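PDB 6CT6: lactate dehydrogenase from Eimeria maxima, which probably catalyses the NADH-dependent interconversion of pyruvate and lactate, and is captured here with NADH and the pyruvate analogue oxamate. Local coordinates for residues B[34-39]-B[64-69]; B[79-84]-B[120-125]. All coordinates share one frame; numbering follows the deposited sequence.

Interaction 1: B[34-39]-B[64-69]. With NAI (1,4-dihydronicotinamide adenine dinucleotide), chain D.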
ATOM      1  N   GLY B  34       3.425   8.986  12.507  1.00 28.33           N
ATOM      2  CA  GLY B  34       4.704   9.576  12.840  1.00 26.23           C
ATOM      3  C   GLY B  34       5.541   9.702  11.589  1.00 23.16           C
ATOM      4  O   GLY B  34       5.180   9.213  10.515  1.00 24.94           O
ATOM      5  N   ASP B  35       6.667  10.393  11.735  1.00 25.57           N
ATOM      6  CA  ASP B  35       7.626  10.464  10.644  1.00 27.97           C
ATOM      7  C   ASP B  35       8.331   9.122  10.482  1.00 27.60           C
ATOM      8  O   ASP B  35       8.455   8.340  11.430  1.00 29.41           O
ATOM      9  CB  ASP B  35       8.636  11.587  10.887  1.00 27.62           C
ATOM     10  CG  ASP B  35       8.045  12.967  10.635  1.00 33.90           C
ATOM     11  OD1 ASP B  35       6.961  13.059  10.015  1.00 30.14           O
ATOM     12  OD2 ASP B  35       8.673  13.964  11.049  1.00 36.25           O
ATOM     13  N   VAL B  36       8.787   8.854   9.260  1.00 28.33           N
ATOM     14  CA  VAL B  36       9.260   7.532   8.863  1.00 30.33           C
ATOM     15  C   VAL B  36      10.594   7.673   8.146  1.00 28.21           C
ATOM     16  O   VAL B  36      10.785   8.604   7.357  1.00 30.25           O
ATOM     17  CB  VAL B  36       8.244   6.829   7.936  1.00 28.08           C
ATOM     18  CG1 VAL B  36       8.766   5.470   7.475  1.00 28.82           C
ATOM     19  CG2 VAL B  36       6.897   6.684   8.618  1.00 28.30           C
ATOM     20  N   VAL B  37      11.513   6.745   8.409  1.00 26.67           N
ATOM     21  CA  VAL B  37      12.676   6.539   7.550  1.00 28.06           C
ATOM     22  C   VAL B  37      12.585   5.147   6.941  1.00 29.14           C
ATOM     23  O   VAL B  37      12.474   4.146   7.660  1.00 30.21           O
ATOM     24  CB  VAL B  37      14.013   6.732   8.291  1.00 30.69           C
ATOM     25  CG1 VAL B  37      14.169   5.762   9.457  1.00 33.86           C
ATOM     26  CG2 VAL B  37      15.164   6.566   7.300  1.00 35.12           C
ATOM     27  N   LEU B  38      12.620   5.095   5.614  1.00 27.58           N
ATOM     28  CA  LEU B  38      12.741   3.851   4.870  1.00 27.88           C
ATOM     29  C   LEU B  38      14.223   3.583   4.642  1.00 28.83           C
ATOM     30  O   LEU B  38      14.864   4.270   3.840  1.00 29.81           O
ATOM     31  CB  LEU B  38      12.000   3.951   3.541  1.00 30.29           C
ATOM     32  CG  LEU B  38      10.496   3.705   3.535  1.00 30.78           C
ATOM     33  CD1 LEU B  38       9.919   4.188   2.219  1.00 27.25           C
ATOM     34  CD2 LEU B  38      10.202   2.231   3.748  1.00 27.33           C
ATOM     35  N   PHE B  39      14.772   2.602   5.349  1.00 28.75           N
ATOM     36  CA  PHE B  39      16.175   2.248   5.222  1.00 28.96           C
ATOM     37  C   PHE B  39      16.320   0.971   4.406  1.00 30.03           C
ATOM     38  O   PHE B  39      15.547   0.022   4.573  1.00 27.35           O
ATOM     39  CB  PHE B  39      16.831   2.058   6.590  1.00 32.75           C
ATOM     40  CG  PHE B  39      18.188   1.423   6.513  1.00 33.54           C
ATOM     41  CD1 PHE B  39      19.307   2.179   6.206  1.00 33.61           C
ATOM     42  CD2 PHE B  39      18.340   0.068   6.731  1.00 33.72           C
ATOM     43  CE1 PHE B  39      20.556   1.590   6.127  1.00 32.20           C
ATOM     44  CE2 PHE B  39      19.586  -0.526   6.653  1.00 36.18           C
ATOM     45  CZ  PHE B  39      20.693   0.235   6.350  1.00 33.16           C
ATOM     46  N   ILE B  64       3.244  14.589   7.151  1.00 26.10           N
ATOM     47  CA  ILE B  64       4.106  13.473   7.517  1.00 25.08           C
ATOM     48  C   ILE B  64       5.269  13.419   6.538  1.00 30.09           C
ATOM     49  O   ILE B  64       5.082  13.531   5.321  1.00 23.14           O
ATOM     50  CB  ILE B  64       3.312  12.155   7.516  1.00 28.06           C
ATOM     51  CG1 ILE B  64       2.283  12.122   8.655  1.00 28.42           C
ATOM     52  CG2 ILE B  64       4.250  10.945   7.598  1.00 26.29           C
ATOM     53  CD1 ILE B  64       2.872  12.077  10.065  1.00 28.04           C
ATOM     54  N   THR B  65       6.478  13.255   7.063  1.00 27.23           N
ATOM     55  CA  THR B  65       7.678  13.166   6.243  1.00 29.79           C
ATOM     56  C   THR B  65       8.190  11.733   6.234  1.00 28.43           C
ATOM     57  O   THR B  65       8.386  11.132   7.296  1.00 26.19           O
ATOM     58  CB  THR B  65       8.771  14.110   6.753  1.00 29.54           C
ATOM     59  OG1 THR B  65       8.273  15.455   6.780  1.00 32.90           O
ATOM     60  CG2 THR B  65       9.995  14.057   5.843  1.00 31.12           C
ATOM     61  N   VAL B  66       8.399  11.191   5.037  1.00 27.16           N
ATOM     62  CA  VAL B  66       9.076   9.912   4.852  1.00 28.50           C
ATOM     63  C   VAL B  66      10.441  10.196   4.243  1.00 30.77           C
ATOM     64  O   VAL B  66      10.537  10.886   3.221  1.00 28.82           O
ATOM     65  CB  VAL B  66       8.263   8.953   3.963  1.00 28.74           C
ATOM     66  CG1 VAL B  66       8.975   7.610   3.830  1.00 26.33           C
ATOM     67  CG2 VAL B  66       6.864   8.750   4.526  1.00 30.54           C
ATOM     68  N   TYR B  67      11.490   9.685   4.882  1.00 26.67           N
ATOM     69  CA  TYR B  67      12.859   9.806   4.409  1.00 30.99           C
ATOM     70  C   TYR B  67      13.336   8.465   3.862  1.00 31.11           C
ATOM     71  O   TYR B  67      12.920   7.402   4.335  1.00 36.75           O
ATOM     72  CB  TYR B  67      13.806  10.239   5.534  1.00 31.27           C
ATOM     73  CG  TYR B  67      13.400  11.464   6.331  1.00 33.74           C
ATOM     74  CD1 TYR B  67      13.875  12.728   5.994  1.00 39.81           C
ATOM     75  CD2 TYR B  67      12.576  11.353   7.446  1.00 40.55           C
ATOM     76  CE1 TYR B  67      13.523  13.848   6.730  1.00 39.84           C
ATOM     77  CE2 TYR B  67      12.218  12.469   8.187  1.00 38.77           C
ATOM     78  CZ  TYR B  67      12.697  13.714   7.824  1.00 45.34           C
ATOM     79  OH  TYR B  67      12.347  14.827   8.552  1.00 45.28           O
ATOM     80  N   GLY B  68      14.211   8.519   2.864  1.00 28.95           N
ATOM     81  CA  GLY B  68      14.931   7.346   2.377  1.00 28.76           C
ATOM     82  C   GLY B  68      16.399   7.435   2.765  1.00 31.14           C
ATOM     83  O   GLY B  68      16.992   8.517   2.723  1.00 32.84           O
ATOM     84  N   SER B  69      16.977   6.298   3.148  1.00 29.80           N
ATOM     85  CA  SER B  69      18.364   6.276   3.594  1.00 33.09           C
ATOM     86  C   SER B  69      19.014   4.940   3.256  1.00 33.66           C
ATOM     87  O   SER B  69      18.363   3.890   3.264  1.00 29.14           O
ATOM     88  CB  SER B  69      18.472   6.526   5.100  1.00 35.63           C
ATOM     89  OG  SER B  69      19.828   6.569   5.510  1.00 34.63           O
TER
HETATM   90  PA  NAI D 401      11.368  -7.777   0.004  1.00 35.50           P
HETATM   91  O1A NAI D 401      12.467  -8.547  -0.693  1.00 34.73           O
HETATM   92  O2A NAI D 401      10.332  -7.046  -0.817  1.00 28.53           O
HETATM   93  O5B NAI D 401      12.079  -6.710   0.973  1.00 30.36           O
HETATM   94  C5B NAI D 401      13.245  -7.058   1.714  1.00 34.87           C
HETATM   95  C4B NAI D 401      14.187  -5.867   1.679  1.00 34.25           C
HETATM   96  O4B NAI D 401      15.230  -5.989   2.649  1.00 33.56           O
HETATM   97  C3B NAI D 401      14.870  -5.717   0.323  1.00 36.27           C
HETATM   98  O3B NAI D 401      14.502  -4.465  -0.258  1.00 32.50           O
HETATM   99  C2B NAI D 401      16.355  -5.773   0.627  1.00 35.73           C
HETATM  100  O2B NAI D 401      17.125  -4.892  -0.193  1.00 33.01           O
HETATM  101  C1B NAI D 401      16.364  -5.343   2.081  1.00 35.94           C
HETATM  102  N9A NAI D 401      17.604  -5.652   2.827  1.00 36.71           N
HETATM  103  C8A NAI D 401      18.489  -6.654   2.649  1.00 34.17           C
HETATM  104  N7A NAI D 401      19.494  -6.554   3.562  1.00 33.74           N
HETATM  105  C5A NAI D 401      19.250  -5.473   4.327  1.00 33.76           C
HETATM  106  C6A NAI D 401      19.887  -4.783   5.466  1.00 35.39           C
HETATM  107  N6A NAI D 401      21.037  -5.240   6.002  1.00 35.70           N
HETATM  108  N1A NAI D 401      19.281  -3.679   5.959  1.00 38.38           N
HETATM  109  C2A NAI D 401      18.130  -3.201   5.446  1.00 34.30           C
HETATM  110  N3A NAI D 401      17.503  -3.779   4.412  1.00 33.84           N
HETATM  111  C4A NAI D 401      18.005  -4.888   3.830  1.00 35.43           C
HETATM  112  O3  NAI D 401      10.626  -8.780   1.032  1.00 32.56           O
HETATM  113  PN  NAI D 401       9.202  -8.506   1.748  1.00 31.39           P
HETATM  114  O1N NAI D 401       8.102  -9.001   0.840  1.00 31.63           O
HETATM  115  O2N NAI D 401       9.175  -7.086   2.264  1.00 33.65           O
HETATM  116  O5D NAI D 401       9.299  -9.520   2.997  1.00 32.65           O
HETATM  117  C5D NAI D 401      10.296  -9.303   3.989  1.00 35.02           C
HETATM  118  C4D NAI D 401      10.355 -10.444   4.994  1.00 38.08           C
HETATM  119  O4D NAI D 401       9.105 -10.596   5.681  1.00 37.92           O
HETATM  120  C3D NAI D 401      10.645 -11.772   4.311  1.00 36.94           C
HETATM  121  O3D NAI D 401      11.614 -12.485   5.082  1.00 33.88           O
HETATM  122  C2D NAI D 401       9.314 -12.489   4.327  1.00 38.77           C
HETATM  123  O2D NAI D 401       9.439 -13.911   4.294  1.00 37.63           O
HETATM  124  C1D NAI D 401       8.749 -11.981   5.643  1.00 37.49           C
HETATM  125  N1N NAI D 401       7.309 -12.172   5.857  1.00 36.61           N
HETATM  126  C2N NAI D 401       6.955 -12.414   7.120  1.00 39.26           C
HETATM  127  C3N NAI D 401       5.644 -12.604   7.500  1.00 37.79           C
HETATM  128  C7N NAI D 401       5.377 -12.879   8.950  1.00 37.65           C
HETATM  129  O7N NAI D 401       6.263 -12.673   9.764  1.00 31.70           O
HETATM  130  N7N NAI D 401       4.196 -13.355   9.323  1.00 38.33           N
HETATM  131  C4N NAI D 401       4.526 -12.539   6.494  1.00 36.67           C
HETATM  132  C5N NAI D 401       5.032 -12.269   5.150  1.00 42.02           C
HETATM  133  C6N NAI D 401       6.389 -12.088   4.886  1.00 39.71           C
HETATM  134  O   HOH W   1       8.560  16.382   9.545  1.00 40.85           O
HETATM  135  O   HOH W   2      11.439  13.971  11.340  1.00 48.59           O

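Interaction 2: B[79-84]-B[120-125]. With NAI (1,4-dihydronicotinamide adenine dinucleotide), chain D.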
ATOM      1  N   ASP B  79      11.951   5.712  17.702  1.00 30.95           N
ATOM      2  CA  ASP B  79      11.127   5.197  18.788  1.00 31.02           C
ATOM      3  C   ASP B  79      10.684   3.763  18.538  1.00 28.29           C
ATOM      4  O   ASP B  79      10.524   2.993  19.492  1.00 28.45           O
ATOM      5  CB  ASP B  79       9.895   6.087  18.987  1.00 31.16           C
ATOM      6  CG  ASP B  79      10.259   7.516  19.348  1.00 34.84           C
ATOM      7  OD1 ASP B  79      10.958   7.715  20.363  1.00 36.08           O
ATOM      8  OD2 ASP B  79       9.859   8.440  18.607  1.00 34.75           O
ATOM      9  N   VAL B  80      10.483   3.390  17.278  1.00 28.47           N
ATOM     10  CA  VAL B  80      10.105   2.032  16.903  1.00 28.09           C
ATOM     11  C   VAL B  80      10.924   1.631  15.684  1.00 26.51           C
ATOM     12  O   VAL B  80      11.174   2.450  14.793  1.00 30.23           O
ATOM     13  CB  VAL B  80       8.593   1.923  16.609  1.00 26.50           C
ATOM     14  CG1 VAL B  80       8.232   0.526  16.120  1.00 32.86           C
ATOM     15  CG2 VAL B  80       7.779   2.274  17.847  1.00 32.33           C
ATOM     16  N   VAL B  81      11.344   0.367  15.646  1.00 27.50           N
ATOM     17  CA  VAL B  81      12.039  -0.212  14.502  1.00 25.91           C
ATOM     18  C   VAL B  81      11.255  -1.444  14.068  1.00 26.02           C
ATOM     19  O   VAL B  81      10.988  -2.333  14.887  1.00 28.86           O
ATOM     20  CB  VAL B  81      13.496  -0.583  14.836  1.00 25.29           C
ATOM     21  CG1 VAL B  81      14.193  -1.185  13.618  1.00 29.86           C
ATOM     22  CG2 VAL B  81      14.275   0.631  15.337  1.00 27.92           C
ATOM     23  N   ILE B  82      10.880  -1.495  12.791  1.00 24.83           N
ATOM     24  CA  ILE B  82      10.199  -2.653  12.213  1.00 24.12           C
ATOM     25  C   ILE B  82      11.096  -3.220  11.118  1.00 24.72           C
ATOM     26  O   ILE B  82      11.437  -2.515  10.160  1.00 26.43           O
ATOM     27  CB  ILE B  82       8.808  -2.298  11.662  1.00 20.30           C
ATOM     28  CG1 ILE B  82       8.010  -1.475  12.684  1.00 25.96           C
ATOM     29  CG2 ILE B  82       8.049  -3.574  11.334  1.00 24.51           C
ATOM     30  CD1 ILE B  82       6.645  -1.005  12.187  1.00 28.90           C
ATOM     31  N   ILE B  83      11.463  -4.495  11.251  1.00 27.51           N
ATOM     32  CA  ILE B  83      12.507  -5.119  10.440  1.00 27.05           C
ATOM     33  C   ILE B  83      11.864  -6.033   9.406  1.00 27.90           C
ATOM     34  O   ILE B  83      11.168  -6.993   9.760  1.00 27.49           O
ATOM     35  CB  ILE B  83      13.499  -5.915  11.302  1.00 27.42           C
ATOM     36  CG1 ILE B  83      14.200  -5.008  12.311  1.00 25.23           C
ATOM     37  CG2 ILE B  83      14.545  -6.608  10.422  1.00 25.86           C
ATOM     38  CD1 ILE B  83      14.861  -5.766  13.451  1.00 27.51           C
ATOM     39  N   THR B  84      12.122  -5.750   8.130  1.00 25.30           N
ATOM     40  CA  THR B  84      11.817  -6.675   7.047  1.00 25.03           C
ATOM     41  C   THR B  84      13.053  -6.995   6.211  1.00 26.20           C
ATOM     42  O   THR B  84      12.925  -7.564   5.121  1.00 25.58           O
ATOM     43  CB  THR B  84      10.706  -6.107   6.156  1.00 24.10           C
ATOM     44  OG1 THR B  84      11.113  -4.851   5.605  1.00 27.36           O
ATOM     45  CG2 THR B  84       9.406  -5.931   6.939  1.00 27.99           C
ATOM     46  N   LYS B 120      23.733   0.402  18.538  1.00 36.95           N
ATOM     47  CA  LYS B 120      24.573   1.587  18.421  1.00 37.20           C
ATOM     48  C   LYS B 120      23.751   2.870  18.350  1.00 38.24           C
ATOM     49  O   LYS B 120      24.119   3.874  18.971  1.00 36.65           O
ATOM     50  CB  LYS B 120      25.469   1.469  17.186  1.00 39.72           C
ATOM     51  CG  LYS B 120      26.400   2.658  16.989  1.00 42.00           C
ATOM     52  CD  LYS B 120      27.327   2.463  15.799  1.00 47.53           C
ATOM     53  CE  LYS B 120      28.301   3.625  15.663  1.00 55.10           C
ATOM     54  NZ  LYS B 120      29.208   3.459  14.494  1.00 75.17           N
ATOM     55  N   TYR B 121      22.642   2.863  17.610  1.00 34.72           N
ATOM     56  CA  TYR B 121      21.945   4.098  17.272  1.00 31.20           C
ATOM     57  C   TYR B 121      20.607   4.284  17.970  1.00 35.42           C
ATOM     58  O   TYR B 121      20.185   5.427  18.150  1.00 36.17           O
ATOM     59  CB  TYR B 121      21.730   4.183  15.757  1.00 30.92           C
ATOM     60  CG  TYR B 121      23.022   4.349  14.991  1.00 34.43           C
ATOM     61  CD1 TYR B 121      23.787   5.498  15.135  1.00 34.82           C
ATOM     62  CD2 TYR B 121      23.481   3.359  14.130  1.00 36.56           C
ATOM     63  CE1 TYR B 121      24.971   5.661  14.446  1.00 38.23           C
ATOM     64  CE2 TYR B 121      24.668   3.512  13.434  1.00 36.99           C
ATOM     65  CZ  TYR B 121      25.409   4.668  13.597  1.00 41.30           C
ATOM     66  OH  TYR B 121      26.591   4.836  12.911  1.00 42.39           O
ATOM     67  N   CYS B 122      19.925   3.212  18.369  1.00 31.11           N
ATOM     68  CA  CYS B 122      18.636   3.383  19.033  1.00 32.25           C
ATOM     69  C   CYS B 122      18.371   2.236  20.003  1.00 30.48           C
ATOM     70  O   CYS B 122      17.407   1.481  19.831  1.00 32.17           O
ATOM     71  CB  CYS B 122      17.514   3.485  17.996  1.00 34.05           C
ATOM     72  SG  CYS B 122      17.385   2.076  16.876  1.00 32.63           S
ATOM     73  N   PRO B 123      19.190   2.085  21.047  1.00 33.80           N
ATOM     74  CA  PRO B 123      19.020   0.946  21.964  1.00 35.05           C
ATOM     75  C   PRO B 123      17.736   0.983  22.784  1.00 33.75           C
ATOM     76  O   PRO B 123      17.374  -0.047  23.364  1.00 34.99           O
ATOM     77  CB  PRO B 123      20.253   1.042  22.870  1.00 36.98           C
ATOM     78  CG  PRO B 123      20.646   2.482  22.822  1.00 36.44           C
ATOM     79  CD  PRO B 123      20.321   2.947  21.432  1.00 33.34           C
ATOM     80  N   ASN B 124      17.037   2.115  22.847  1.00 33.69           N
ATOM     81  CA  ASN B 124      15.831   2.239  23.659  1.00 37.90           C
ATOM     82  C   ASN B 124      14.550   2.084  22.846  1.00 38.66           C
ATOM     83  O   ASN B 124      13.456   2.281  23.388  1.00 32.57           O
ATOM     84  CB  ASN B 124      15.823   3.587  24.382  1.00 37.13           C
ATOM     85  CG  ASN B 124      16.989   3.743  25.339  1.00 41.05           C
ATOM     86  OD1 ASN B 124      17.422   2.777  25.969  1.00 44.70           O
ATOM     87  ND2 ASN B 124      17.502   4.962  25.457  1.00 50.31           N
ATOM     88  N   ALA B 125      14.655   1.740  21.566  1.00 30.11           N
ATOM     89  CA  ALA B 125      13.484   1.600  20.718  1.00 30.83           C
ATOM     90  C   ALA B 125      12.750   0.291  21.000  1.00 30.19           C
ATOM     91  O   ALA B 125      13.318  -0.681  21.507  1.00 30.83           O
ATOM     92  CB  ALA B 125      13.883   1.659  19.243  1.00 33.64           C
TER
HETATM   93  PA  NAI D 401      11.368  -7.777   0.004  1.00 35.50           P
HETATM   94  O1A NAI D 401      12.467  -8.547  -0.693  1.00 34.73           O
HETATM   95  O2A NAI D 401      10.332  -7.046  -0.817  1.00 28.53           O
HETATM   96  O5B NAI D 401      12.079  -6.710   0.973  1.00 30.36           O
HETATM   97  C5B NAI D 401      13.245  -7.058   1.714  1.00 34.87           C
HETATM   98  C4B NAI D 401      14.187  -5.867   1.679  1.00 34.25           C
HETATM   99  O4B NAI D 401      15.230  -5.989   2.649  1.00 33.56           O
HETATM  100  C3B NAI D 401      14.870  -5.717   0.323  1.00 36.27           C
HETATM  101  O3B NAI D 401      14.502  -4.465  -0.258  1.00 32.50           O
HETATM  102  C2B NAI D 401      16.355  -5.773   0.627  1.00 35.73           C
HETATM  103  O2B NAI D 401      17.125  -4.892  -0.193  1.00 33.01           O
HETATM  104  C1B NAI D 401      16.364  -5.343   2.081  1.00 35.94           C
HETATM  105  N9A NAI D 401      17.604  -5.652   2.827  1.00 36.71           N
HETATM  106  C8A NAI D 401      18.489  -6.654   2.649  1.00 34.17           C
HETATM  107  N7A NAI D 401      19.494  -6.554   3.562  1.00 33.74           N
HETATM  108  C5A NAI D 401      19.250  -5.473   4.327  1.00 33.76           C
HETATM  109  C6A NAI D 401      19.887  -4.783   5.466  1.00 35.39           C
HETATM  110  N6A NAI D 401      21.037  -5.240   6.002  1.00 35.70           N
HETATM  111  N1A NAI D 401      19.281  -3.679   5.959  1.00 38.38           N
HETATM  112  C2A NAI D 401      18.130  -3.201   5.446  1.00 34.30           C
HETATM  113  N3A NAI D 401      17.503  -3.779   4.412  1.00 33.84           N
HETATM  114  C4A NAI D 401      18.005  -4.888   3.830  1.00 35.43           C
HETATM  115  O3  NAI D 401      10.626  -8.780   1.032  1.00 32.56           O
HETATM  116  PN  NAI D 401       9.202  -8.506   1.748  1.00 31.39           P
HETATM  117  O1N NAI D 401       8.102  -9.001   0.840  1.00 31.63           O
HETATM  118  O2N NAI D 401       9.175  -7.086   2.264  1.00 33.65           O
HETATM  119  O5D NAI D 401       9.299  -9.520   2.997  1.00 32.65           O
HETATM  120  C5D NAI D 401      10.296  -9.303   3.989  1.00 35.02           C
HETATM  121  C4D NAI D 401      10.355 -10.444   4.994  1.00 38.08           C
HETATM  122  O4D NAI D 401       9.105 -10.596   5.681  1.00 37.92           O
HETATM  123  C3D NAI D 401      10.645 -11.772   4.311  1.00 36.94           C
HETATM  124  O3D NAI D 401      11.614 -12.485   5.082  1.00 33.88           O
HETATM  125  C2D NAI D 401       9.314 -12.489   4.327  1.00 38.77           C
HETATM  126  O2D NAI D 401       9.439 -13.911   4.294  1.00 37.63           O
HETATM  127  C1D NAI D 401       8.749 -11.981   5.643  1.00 37.49           C
HETATM  128  N1N NAI D 401       7.309 -12.172   5.857  1.00 36.61           N
HETATM  129  C2N NAI D 401       6.955 -12.414   7.120  1.00 39.26           C
HETATM  130  C3N NAI D 401       5.644 -12.604   7.500  1.00 37.79           C
HETATM  131  C7N NAI D 401       5.377 -12.879   8.950  1.00 37.65           C
HETATM  132  O7N NAI D 401       6.263 -12.673   9.764  1.00 31.70           O
HETATM  133  N7N NAI D 401       4.196 -13.355   9.323  1.00 38.33           N
HETATM  134  C4N NAI D 401       4.526 -12.539   6.494  1.00 36.67           C
HETATM  135  C5N NAI D 401       5.032 -12.269   5.150  1.00 42.02           C
HETATM  136  C6N NAI D 401       6.389 -12.088   4.886  1.00 39.71           C
HETATM  137  O   HOH W   3      10.771   3.872  22.074  1.00 34.00           O

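Interaction 1: B[34-39]-B[64-69]
The Y67 ring turns an edge to V36 across the strands: its CD2 lies 3.3 Å from V36 O, close to the ring plane, while T65 CG2, from its own strand, sits over one ring face, offset toward the rim. CG of Y67 is anti to its carbonyl carbon (chi1 -51°), which brings the ring back toward the start of the strand. At the other end, the F39 ring meets S69 O obliquely through CD1 and presents the CE2 edge to the adenine of NAI, with CE2 3.2 Å from N1A; Y72 meets the same ring. Strands 35-39 and 66-69 run parallel, zipped by V36 N to T65 O, Y67 N to V36 O, L38 N to Y67 O and S69 N to L38 O. The L38 bond is short, 2.7 Å from L38 N to Y67 O. D35 extends the ladder with its side chain: T65 N donates almost straight (174°) to D35 OD1 at 3.0 Å, arriving from above the carboxylate plane. R9 forms a salt bridge with that oxygen. D35 OD2 accepts from N7 and from two waters, each water donating to OD2 and accepting from a hydroxyl, T65 OG1 for one and Y67 OH for the other, so the carboxylate is densely held and would probably stay ionised. On the V36, L38 and V66 face, V36 CB lies 4.2 Å from V66 CG2, and L38 CD1 crosses to V66 CG1 at 3.9 Å; helices 19-31 and 45-59 cover this layer. On the other face V37 CG2 packs against S69 CB. Strand 35-39, helix 45-59 and strand 66-69 form a beta-alpha-beta unit of the Rossmann fold, whose first strand, 35-39, ends at F39, beside the adenine of NAI.

Interaction 2: B[79-84]-B[120-125]
Apolar contacts carry the meeting of V81 with C122 and A125. A single methyl does the work: V81 CG2, anti to its carbonyl carbon, approaches C122 SG to 3.8 Å and A125 CB to 4.1 Å. C122 holds its sulfur between the backbone N and the carbonyl carbon (chi1 58°), reaching the valine from the point where the chain leaves helix 104-121. The A125 methyl also lies 3.6 Å from D79 O, covering the backbone just before strand 80-83.

Polar contacts are slight. No direct hydrogen bond joins the two segments; A125 CA makes a CA-H...O contact with D79 O at 3.5 Å, and a water donates to D79 O at 2.7 Å and, weakly, to N124 O. The D79 side chain leaves the backbone away from 120-125, and its OD2 accepts from the backbone N of K11.

Backbone bonds shape the second segment. C122 to A125 is a type I beta turn, with A125 N bonded to C122 O, and it redirects the chain from the helix into strand 126-129, which pairs with strand 80-83 through F126 and I128.

Cofactor contact falls just past the strand, where T84 O lies 3.3 Å from NAI C5D. The chemistry therefore implies a small, mostly apolar contact without direct hydrogen bonds, with directional bonding across this junction left to strand 126-129 and, less firmly, to a water whose bond to N124 O is weak.

In the fold
Both contacts belong to the NAD-binding domain and to one sheet. Interaction 1 joins one of its two outermost strands, 66-69, to strand 35-39; interaction 2 involves strand 80-83, separated from 35-39 by strand 11-15. Along the chain they come in series, since strand 80-83 is the next strand after 66-69. Their centres lie 14 Å apart and their nearest atoms about 7 Å, without touching. The step from 66-69 to 80-83 crosses from one wing of the sheet to the other, giving the order 3-2-1-4-5 characteristic of a Rossmann fold. Both contacts reach NAI, at its adenine through F39 and near its nicotinamide ribose through T84.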